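Local coordinates for membrane lipoprotein TpN32 (Treponema pallidum, PDB 1XS5), which binds L-methionine as a lipoprotein of the periplasmic-binding-protein type, and probably delivers it for uptake across the membrane, at residues 42-47 / 53-58; 46-51 / 201-206; 61-66 / 72-77. All coordinates share one frame; numbering follows the deposited sequence.

Contact 1: 42-47 / 53-58. With MET (methionine), chain B.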
loop_
_atom_site.group_PDB
_atom_site.type_symbol
_atom_site.label_atom_id
_atom_site.label_comp_id
_atom_site.label_asym_id
_atom_site.label_seq_id
_atom_site.Cartn_x
_atom_site.Cartn_y
_atom_site.Cartn_z
ATOM N N ALA A 42 -2.903 -12.522 6.890
ATOM C CA ALA A 42 -2.987 -13.827 6.237
ATOM C C ALA A 42 -2.012 -13.990 5.073
ATOM O O ALA A 42 -1.472 -15.084 4.785
ATOM C CB ALA A 42 -4.426 -14.043 5.777
ATOM N N LEU A 43 -1.800 -12.899 4.344
ATOM C CA LEU A 43 -0.886 -12.953 3.210
ATOM C C LEU A 43 0.552 -13.206 3.658
ATOM O O LEU A 43 1.296 -13.932 3.007
ATOM C CB LEU A 43 -0.927 -11.610 2.435
ATOM C CG LEU A 43 -2.065 -11.461 1.407
ATOM C CD1 LEU A 43 -2.507 -9.997 1.227
ATOM C CD2 LEU A 43 -1.530 -12.030 0.085
ATOM N N ASN A 44 0.977 -12.519 4.717
ATOM C CA ASN A 44 2.349 -12.722 5.179
ATOM C C ASN A 44 2.536 -14.059 5.907
ATOM O O ASN A 44 3.584 -14.696 5.774
ATOM C CB ASN A 44 2.805 -11.544 6.063
ATOM C CG ASN A 44 3.272 -10.340 5.224
ATOM O OD1 ASN A 44 3.781 -10.511 4.131
ATOM N ND2 ASN A 44 3.116 -9.126 5.764
ATOM N N GLU A 45 1.531 -14.484 6.662
ATOM C CA GLU A 45 1.640 -15.760 7.343
ATOM C C GLU A 45 1.688 -16.906 6.311
ATOM O O GLU A 45 2.337 -17.923 6.546
ATOM C CB GLU A 45 0.454 -15.958 8.290
ATOM C CG GLU A 45 0.453 -15.000 9.468
ATOM C CD GLU A 45 -0.661 -15.286 10.501
ATOM O OE1 GLU A 45 -1.741 -15.811 10.127
ATOM O OE2 GLU A 45 -0.458 -14.965 11.699
ATOM N N ALA A 46 1.027 -16.748 5.155
ATOM C CA ALA A 46 1.021 -17.836 4.162
ATOM C C ALA A 46 2.400 -17.955 3.542
ATOM O O ALA A 46 2.848 -19.075 3.195
ATOM C CB ALA A 46 -0.042 -17.610 3.059
ATOM N N VAL A 47 3.073 -16.826 3.349
ATOM C CA VAL A 47 4.444 -16.913 2.821
ATOM C C VAL A 47 5.349 -17.550 3.933
ATOM O O VAL A 47 6.181 -18.419 3.645
ATOM C CB VAL A 47 5.010 -15.508 2.437
ATOM C CG1 VAL A 47 6.562 -15.606 2.213
ATOM C CG2 VAL A 47 4.331 -14.979 1.145
ATOM N N LEU A 53 4.902 -18.941 -2.460
ATOM C CA LEU A 53 6.328 -18.613 -2.563
ATOM C C LEU A 53 6.584 -17.114 -2.365
ATOM O O LEU A 53 7.643 -16.696 -1.877
ATOM C CB LEU A 53 6.826 -19.030 -3.947
ATOM C CG LEU A 53 8.340 -18.952 -4.155
ATOM C CD1 LEU A 53 9.072 -19.693 -3.012
ATOM C CD2 LEU A 53 8.670 -19.582 -5.495
ATOM N N MET A 54 5.608 -16.302 -2.749
ATOM C CA MET A 54 5.787 -14.866 -2.610
ATOM C C MET A 54 4.473 -14.148 -2.476
ATOM O O MET A 54 3.419 -14.747 -2.619
ATOM C CB MET A 54 6.560 -14.326 -3.829
ATOM C CG MET A 54 5.869 -14.466 -5.139
ATOM S SD MET A 54 7.025 -14.599 -6.637
ATOM C CE MET A 54 6.881 -16.305 -7.133
ATOM N N ASN A 55 4.527 -12.860 -2.150
ATOM C CA ASN A 55 3.301 -12.095 -2.134
ATOM C C ASN A 55 3.585 -10.733 -2.656
ATOM O O ASN A 55 4.755 -10.307 -2.736
ATOM C CB ASN A 55 2.555 -12.053 -0.770
ATOM C CG ASN A 55 3.290 -11.343 0.345
ATOM O OD1 ASN A 55 3.926 -10.266 0.170
ATOM N ND2 ASN A 55 3.156 -11.917 1.565
ATOM N N PHE A 56 2.520 -10.068 -3.090
ATOM C CA PHE A 56 2.705 -8.738 -3.665
ATOM C C PHE A 56 1.546 -7.837 -3.244
ATOM O O PHE A 56 0.489 -7.789 -3.890
ATOM C CB PHE A 56 2.811 -8.875 -5.198
ATOM C CG PHE A 56 2.997 -7.542 -5.936
ATOM C CD1 PHE A 56 3.870 -6.578 -5.461
ATOM C CD2 PHE A 56 2.336 -7.291 -7.103
ATOM C CE1 PHE A 56 4.061 -5.386 -6.175
ATOM C CE2 PHE A 56 2.536 -6.120 -7.799
ATOM C CZ PHE A 56 3.394 -5.183 -7.325
ATOM N N PHE A 57 1.735 -7.111 -2.139
ATOM C CA PHE A 57 0.653 -6.224 -1.667
ATOM C C PHE A 57 1.073 -5.125 -0.687
ATOM O O PHE A 57 0.265 -4.269 -0.382
ATOM C CB PHE A 57 -0.414 -7.039 -0.924
ATOM C CG PHE A 57 -0.018 -7.382 0.504
ATOM C CD1 PHE A 57 0.891 -8.406 0.769
ATOM C CD2 PHE A 57 -0.562 -6.675 1.578
ATOM C CE1 PHE A 57 1.245 -8.734 2.098
ATOM C CE2 PHE A 57 -0.226 -6.982 2.896
ATOM C CZ PHE A 57 0.677 -8.020 3.163
ATOM N N GLN A 58 2.334 -5.129 -0.233
ATOM C CA GLN A 58 2.732 -4.206 0.815
ATOM C C GLN A 58 4.010 -3.438 0.512
ATOM O O GLN A 58 4.686 -3.723 -0.487
ATOM C CB GLN A 58 2.975 -5.022 2.093
ATOM C CG GLN A 58 4.331 -5.848 2.032
ATOM C CD GLN A 58 4.406 -7.051 3.005
ATOM O OE1 GLN A 58 4.296 -6.908 4.202
ATOM N NE2 GLN A 58 4.599 -8.218 2.461
HETATM N N MET B . -0.856 -0.756 -1.674
HETATM C CA MET B . -0.707 -0.210 -0.276
HETATM C C MET B . -0.068 1.195 -0.227
HETATM O O MET B . -0.596 2.080 0.491
HETATM C CB MET B . 0.153 -1.164 0.581
HETATM C CG MET B . 0.087 -0.817 2.054
HETATM S SD MET B . 1.106 -1.868 3.115
HETATM C CE MET B . -0.011 -3.330 3.213
HETATM O OXT MET B . 0.962 1.392 -0.909
#

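Contact 2: 46-51 / 201-206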
loop_
_atom_site.group_PDB
_atom_site.type_symbol
_atom_site.label_atom_id
_atom_site.label_comp_id
_atom_site.label_asym_id
_atom_site.label_seq_id
_atom_site.Cartn_x
_atom_site.Cartn_y
_atom_site.Cartn_z
ATOM N N ALA A 46 1.027 -16.748 5.155
ATOM C CA ALA A 46 1.021 -17.836 4.162
ATOM C C ALA A 46 2.400 -17.955 3.542
ATOM O O ALA A 46 2.848 -19.075 3.195
ATOM C CB ALA A 46 -0.042 -17.610 3.059
ATOM N N VAL A 47 3.073 -16.826 3.349
ATOM C CA VAL A 47 4.444 -16.913 2.821
ATOM C C VAL A 47 5.349 -17.550 3.933
ATOM O O VAL A 47 6.181 -18.419 3.645
ATOM C CB VAL A 47 5.010 -15.508 2.437
ATOM C CG1 VAL A 47 6.562 -15.606 2.213
ATOM C CG2 VAL A 47 4.331 -14.979 1.145
ATOM N N MET A 48 5.178 -17.150 5.188
ATOM C CA MET A 48 6.009 -17.730 6.255
ATOM C C MET A 48 5.808 -19.256 6.381
ATOM O O MET A 48 6.784 -19.975 6.607
ATOM C CB MET A 48 5.742 -17.071 7.623
ATOM C CG MET A 48 6.406 -15.691 7.818
ATOM S SD MET A 48 8.239 -15.716 7.550
ATOM C CE MET A 48 8.755 -16.852 8.915
ATOM N N ARG A 49 4.563 -19.745 6.253
ATOM C CA ARG A 49 4.292 -21.198 6.347
ATOM C C ARG A 49 4.742 -21.930 5.089
ATOM O O ARG A 49 4.891 -23.153 5.107
ATOM C CB ARG A 49 2.782 -21.542 6.486
ATOM C CG ARG A 49 2.084 -21.089 7.722
ATOM C CD ARG A 49 0.694 -21.765 7.832
ATOM N NE ARG A 49 -0.100 -21.513 6.639
ATOM C CZ ARG A 49 -0.791 -20.394 6.425
ATOM N NH1 ARG A 49 -0.801 -19.434 7.332
ATOM N NH2 ARG A 49 -1.443 -20.220 5.284
ATOM N N GLY A 50 4.928 -21.202 3.992
ATOM C CA GLY A 50 5.311 -21.840 2.744
ATOM C C GLY A 50 4.165 -22.259 1.824
ATOM O O GLY A 50 4.363 -23.007 0.856
ATOM N N ASP A 51 2.946 -21.794 2.114
ATOM C CA ASP A 51 1.790 -22.126 1.277
ATOM C C ASP A 51 1.886 -21.444 -0.078
ATOM O O ASP A 51 1.333 -21.930 -1.057
ATOM C CB ASP A 51 0.493 -21.705 1.967
ATOM C CG ASP A 51 0.163 -22.588 3.144
ATOM O OD1 ASP A 51 0.854 -23.636 3.317
ATOM O OD2 ASP A 51 -0.800 -22.251 3.882
ATOM N N VAL A 201 7.627 -9.836 -2.085
ATOM C CA VAL A 201 8.188 -10.371 -0.840
ATOM C C VAL A 201 8.271 -11.879 -0.769
ATOM O O VAL A 201 7.364 -12.581 -1.254
ATOM C CB VAL A 201 7.335 -9.831 0.368
ATOM C CG1 VAL A 201 7.631 -10.580 1.679
ATOM C CG2 VAL A 201 7.619 -8.313 0.521
ATOM N N VAL A 202 9.376 -12.381 -0.206
ATOM C CA VAL A 202 9.533 -13.833 -0.016
ATOM C C VAL A 202 10.144 -14.120 1.347
ATOM O O VAL A 202 10.517 -13.200 2.101
ATOM C CB VAL A 202 10.433 -14.487 -1.115
ATOM C CG1 VAL A 202 9.827 -14.251 -2.502
ATOM C CG2 VAL A 202 11.873 -13.906 -1.028
ATOM N N LYS A 203 10.222 -15.402 1.700
ATOM C CA LYS A 203 10.830 -15.755 2.961
ATOM C C LYS A 203 12.347 -15.639 2.781
ATOM O O LYS A 203 12.852 -15.905 1.706
ATOM C CB LYS A 203 10.460 -17.177 3.329
ATOM C CG LYS A 203 11.108 -17.633 4.590
ATOM C CD LYS A 203 11.130 -19.138 4.567
ATOM C CE LYS A 203 9.813 -19.643 5.071
ATOM N NZ LYS A 203 9.868 -19.368 6.530
ATOM N N ARG A 204 13.069 -15.212 3.815
ATOM C CA ARG A 204 14.527 -15.085 3.696
ATOM C C ARG A 204 15.029 -16.484 3.333
ATOM O O ARG A 204 14.626 -17.480 3.949
ATOM C CB ARG A 204 15.164 -14.652 5.025
ATOM C CG ARG A 204 16.652 -14.395 4.938
ATOM C CD ARG A 204 17.200 -13.999 6.303
ATOM N NE ARG A 204 16.788 -12.660 6.730
ATOM C CZ ARG A 204 17.173 -11.521 6.145
ATOM N NH1 ARG A 204 17.981 -11.542 5.087
ATOM N NH2 ARG A 204 16.771 -10.344 6.636
ATOM N N GLY A 205 15.875 -16.550 2.314
ATOM C CA GLY A 205 16.397 -17.828 1.897
ATOM C C GLY A 205 15.891 -18.147 0.508
ATOM O O GLY A 205 16.457 -19.019 -0.162
ATOM N N ASN A 206 14.841 -17.448 0.057
ATOM C CA ASN A 206 14.278 -17.681 -1.286
ATOM C C ASN A 206 14.491 -16.522 -2.265
ATOM O O ASN A 206 13.987 -16.554 -3.394
ATOM C CB ASN A 206 12.769 -17.961 -1.204
ATOM C CG ASN A 206 12.447 -19.320 -0.598
ATOM O OD1 ASN A 206 13.224 -20.263 -0.730
ATOM N ND2 ASN A 206 11.273 -19.435 0.040
#

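Contact 3: 61-66 / 72-77. With MET (methionine), chain B.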
loop_
_atom_site.group_PDB
_atom_site.type_symbol
_atom_site.label_atom_id
_atom_site.label_comp_id
_atom_site.label_asym_id
_atom_site.label_seq_id
_atom_site.Cartn_x
_atom_site.Cartn_y
_atom_site.Cartn_z
ATOM N N PRO A 61 7.966 -0.829 5.196
ATOM C CA PRO A 61 7.636 -0.566 6.598
ATOM C C PRO A 61 6.557 -1.551 7.099
ATOM O O PRO A 61 6.583 -1.977 8.238
ATOM C CB PRO A 61 7.128 0.888 6.575
ATOM C CG PRO A 61 8.023 1.530 5.551
ATOM C CD PRO A 61 8.044 0.442 4.426
ATOM N N HIS A 62 5.613 -1.916 6.239
ATOM C CA HIS A 62 4.574 -2.859 6.643
ATOM C C HIS A 62 5.175 -4.253 6.902
ATOM O O HIS A 62 4.846 -4.894 7.872
ATOM C CB HIS A 62 3.472 -2.920 5.575
ATOM C CG HIS A 62 2.338 -3.821 5.952
ATOM N ND1 HIS A 62 2.344 -5.171 5.686
ATOM C CD2 HIS A 62 1.206 -3.575 6.644
ATOM C CE1 HIS A 62 1.252 -5.718 6.193
ATOM N NE2 HIS A 62 0.548 -4.769 6.786
ATOM N N MET A 63 6.043 -4.695 6.011
ATOM C CA MET A 63 6.729 -5.976 6.106
ATOM C C MET A 63 7.565 -6.007 7.398
ATOM O O MET A 63 7.582 -7.021 8.136
ATOM C CB MET A 63 7.655 -6.132 4.890
ATOM C CG MET A 63 8.277 -7.507 4.782
ATOM S SD MET A 63 9.599 -7.562 3.567
ATOM C CE MET A 63 10.902 -6.561 4.408
ATOM N N GLN A 64 8.264 -4.896 7.665
ATOM C CA GLN A 64 9.074 -4.796 8.891
ATOM C C GLN A 64 8.215 -4.897 10.112
ATOM O O GLN A 64 8.562 -5.608 11.058
ATOM C CB GLN A 64 9.899 -3.492 8.900
ATOM C CG GLN A 64 10.995 -3.574 7.842
ATOM C CD GLN A 64 11.749 -2.273 7.614
ATOM O OE1 GLN A 64 11.221 -1.179 7.856
ATOM N NE2 GLN A 64 12.991 -2.384 7.108
ATOM N N GLN A 65 7.076 -4.209 10.103
ATOM C CA GLN A 65 6.159 -4.289 11.220
ATOM C C GLN A 65 5.766 -5.758 11.415
ATOM O O GLN A 65 5.767 -6.265 12.548
ATOM C CB GLN A 65 4.905 -3.435 10.934
ATOM C CG GLN A 65 3.978 -3.122 12.132
ATOM C CD GLN A 65 3.221 -4.331 12.686
ATOM O OE1 GLN A 65 2.730 -5.194 11.929
ATOM N NE2 GLN A 65 3.102 -4.390 14.021
ATOM N N PHE A 66 5.413 -6.450 10.325
ATOM C CA PHE A 66 5.016 -7.859 10.470
ATOM C C PHE A 66 6.154 -8.707 11.044
ATOM O O PHE A 66 5.916 -9.538 11.928
ATOM C CB PHE A 66 4.577 -8.474 9.132
ATOM C CG PHE A 66 4.377 -9.971 9.188
ATOM C CD1 PHE A 66 3.144 -10.507 9.543
ATOM C CD2 PHE A 66 5.443 -10.849 8.886
ATOM C CE1 PHE A 66 2.969 -11.913 9.594
ATOM C CE2 PHE A 66 5.279 -12.241 8.934
ATOM C CZ PHE A 66 4.038 -12.775 9.292
ATOM N N GLY A 72 8.512 -12.771 12.133
ATOM C CA GLY A 72 8.685 -13.174 10.757
ATOM C C GLY A 72 10.098 -12.999 10.253
ATOM O O GLY A 72 10.914 -12.293 10.862
ATOM N N ASP A 73 10.363 -13.641 9.119
ATOM C CA ASP A 73 11.644 -13.614 8.425
ATOM C C ASP A 73 11.467 -13.249 6.914
ATOM O O ASP A 73 12.153 -13.789 6.032
ATOM C CB ASP A 73 12.312 -14.997 8.593
ATOM C CG ASP A 73 13.782 -15.001 8.174
ATOM O OD1 ASP A 73 14.426 -13.919 8.212
ATOM O OD2 ASP A 73 14.295 -16.096 7.818
ATOM N N LEU A 74 10.542 -12.329 6.631
ATOM C CA LEU A 74 10.263 -11.902 5.260
ATOM C C LEU A 74 11.280 -10.859 4.798
ATOM O O LEU A 74 11.787 -10.096 5.619
ATOM C CB LEU A 74 8.860 -11.279 5.199
ATOM C CG LEU A 74 7.744 -12.236 5.643
ATOM C CD1 LEU A 74 6.408 -11.511 5.552
ATOM C CD2 LEU A 74 7.736 -13.470 4.775
ATOM N N VAL A 75 11.558 -10.841 3.496
ATOM C CA VAL A 75 12.469 -9.883 2.880
ATOM C C VAL A 75 11.905 -9.450 1.545
ATOM O O VAL A 75 11.180 -10.201 0.893
ATOM C CB VAL A 75 13.870 -10.465 2.567
ATOM C CG1 VAL A 75 14.616 -10.820 3.856
ATOM C CG2 VAL A 75 13.733 -11.656 1.666
ATOM N N SER A 76 12.223 -8.225 1.159
ATOM C CA SER A 76 11.820 -7.698 -0.134
ATOM C C SER A 76 12.858 -8.101 -1.170
ATOM O O SER A 76 14.059 -8.016 -0.879
ATOM C CB SER A 76 11.819 -6.167 -0.134
ATOM O OG SER A 76 11.745 -5.718 -1.482
ATOM N N VAL A 77 12.436 -8.505 -2.364
ATOM C CA VAL A 77 13.411 -8.817 -3.401
ATOM C C VAL A 77 13.457 -7.688 -4.428
ATOM O O VAL A 77 14.254 -7.723 -5.360
ATOM C CB VAL A 77 13.134 -10.164 -4.129
ATOM C CG1 VAL A 77 13.072 -11.280 -3.115
ATOM C CG2 VAL A 77 11.848 -10.092 -4.967
HETATM N N MET B . -0.856 -0.756 -1.674
HETATM C CA MET B . -0.707 -0.210 -0.276
HETATM C C MET B . -0.068 1.195 -0.227
HETATM O O MET B . -0.596 2.080 0.491
HETATM C CB MET B . 0.153 -1.164 0.581
HETATM C CG MET B . 0.087 -0.817 2.054
HETATM S SD MET B . 1.106 -1.868 3.115
HETATM C CE MET B . -0.011 -3.330 3.213
HETATM O OXT MET B . 0.962 1.392 -0.909
#

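Contact 1: 42-47 / 53-58
Val47 and Met54 show how a helix settles on the strand that follows it: Val47 CG2 lies 3.7 Å from Met54 C, where strand 54-59 begins. The axes of 42-47 and 54-56 run nearly antiparallel, 159° between their directions, as the helix closes the beta-alpha-beta crossover that leads from strand 30-36 past strand 3-9 to strand 54-59. Next, Asn55 ND2 gives a bond of 3.0 Å to Asn44 OD1, tilted out of the carbonyl plane, and a weak one to Leu43 O. Phe57 holds its ring between Leu43 CD1, 3.7 Å from the ring centroid, and Gln58 CB on the opposite face, while Asn44 OD1 sits at its edge. Gln58 then extends beyond CG and comes from the opposite direction to pair with the Asn44 amide through two bonds. Its NE2 reaches Asn44 OD1 at 3.0 Å on a lone pair, and Asn44 ND2 returns a nearly straight bond (170°) to Gln58 OE1, the planes only 23° apart. Gln58 OE1 is also hydrogen-bonded to His62 ND1. The paired bonds fix the rotation of the Gln58 amide, and Gln58 CB lies 3.6 Å from CE of the bound methionine, so the network positions a residue of the ligand pocket.

Contact 2: 46-51 / 201-206
Lys203 meets Met48 in a partly buried polar contact, centred about 19 Å from the centre of the chain, where the C-terminal end of helix 40-49 comes up against the end of strand 198-203. Each segment ends in a turn of its own. The helix finishes in a Schellman motif, with Gly50 at positive phi as its C-prime residue and Asp51 N bonded to Ala46 O, while the strand passes into a type II beta turn running from Lys203 to Asn206. The segments are 150 residues apart in sequence, and they are brought together because strand 198-203 lies antiparallel beside strand 54-59, into which the helix leads.

Apolar contact comes from the last full turn of the helix. Val47 holds CG1 anti to its backbone N (chi1 167°), so that this methyl lies against the strand backbone, 3.7 Å from Lys203 N and 4.0 Å from Val202 C. Beyond it the lysine leaves the strand extended and then folds at chi3 and chi4, which carries its ammonium group to the helix end. A positive charge placed beside C-terminal carbonyls would be expected to suit the helix dipole. Met48 bends at chi2 and chi3 and crosses the lysine at about a right angle, bringing its methyl CE to 3.6 Å from NZ.

Within 46-51 itself, Arg49 forms a side-on salt bridge with Asp51, NE and NH2 both bonded to OD2 from one face of the carboxylate. Across the contact, Lys203 NZ gives its bond to Met48 O at 3.1 Å, in the carbonyl plane and on a lone pair.

Contact 3: 61-66 / 72-77
Met63 of helix 60-70 lies along Leu74, Val75 and Ser76. Its CB points at strand 74-82. With CG anti to the backbone N (chi1 -172°), the chain runs out extended, and CG lies 3.8 Å from Leu74 CB. SD then comes to rest on the strand backbone, 3.6 Å from both Val75 C and Ser76 N. A bend at chi3 lays the terminal methyl alongside the same backbone, CE being 3.8 Å from Leu74 O. In this alpha/beta domain of a periplasmic binding protein the helix turns back through a short connection into the strand, so the two run nearly antiparallel, 161° between the directions of 61-66 and 74-77. One turn further along the helix, Phe66 meets the start of the strand: its CD2 is 3.5 Å from Leu74 CD1, the methyl approaching the ring obliquely. The ring also comes close to the chain at Gly72, CE2 standing 4.0 Å from CA, where the absence of a side chain leaves room for the ring. Helix 60-70 serves the ligand too. His62, the residue before Met63, offers one face of its imidazole to the bound methionine, whose methyl CE lies 3.6 Å above the plane and over the ring centre.

In the fold
All three contacts lie on one side of the chain's centre and reach the same sheet, in which strands 54-59, 198-203 and 74-82 are consecutive. Contact 1 is buried, an amide network set beside the apolar packing of Leu43 on Phe57. Contact 2 uses the far end of the same helix, 40-49, nearer the surface, and there a charged lysine takes over. Contact 3 is partly buried, almost wholly apolar, and uses helix 60-70. Leu74 of contact 3 packs on Asn44 and Val47, linking it to contact 1, whereas Arg204 and Asp73 join contacts 2 and 3 by a salt bridge. Contacts 1 and 3 touch the bound methionine; contact 2 stands apart from it.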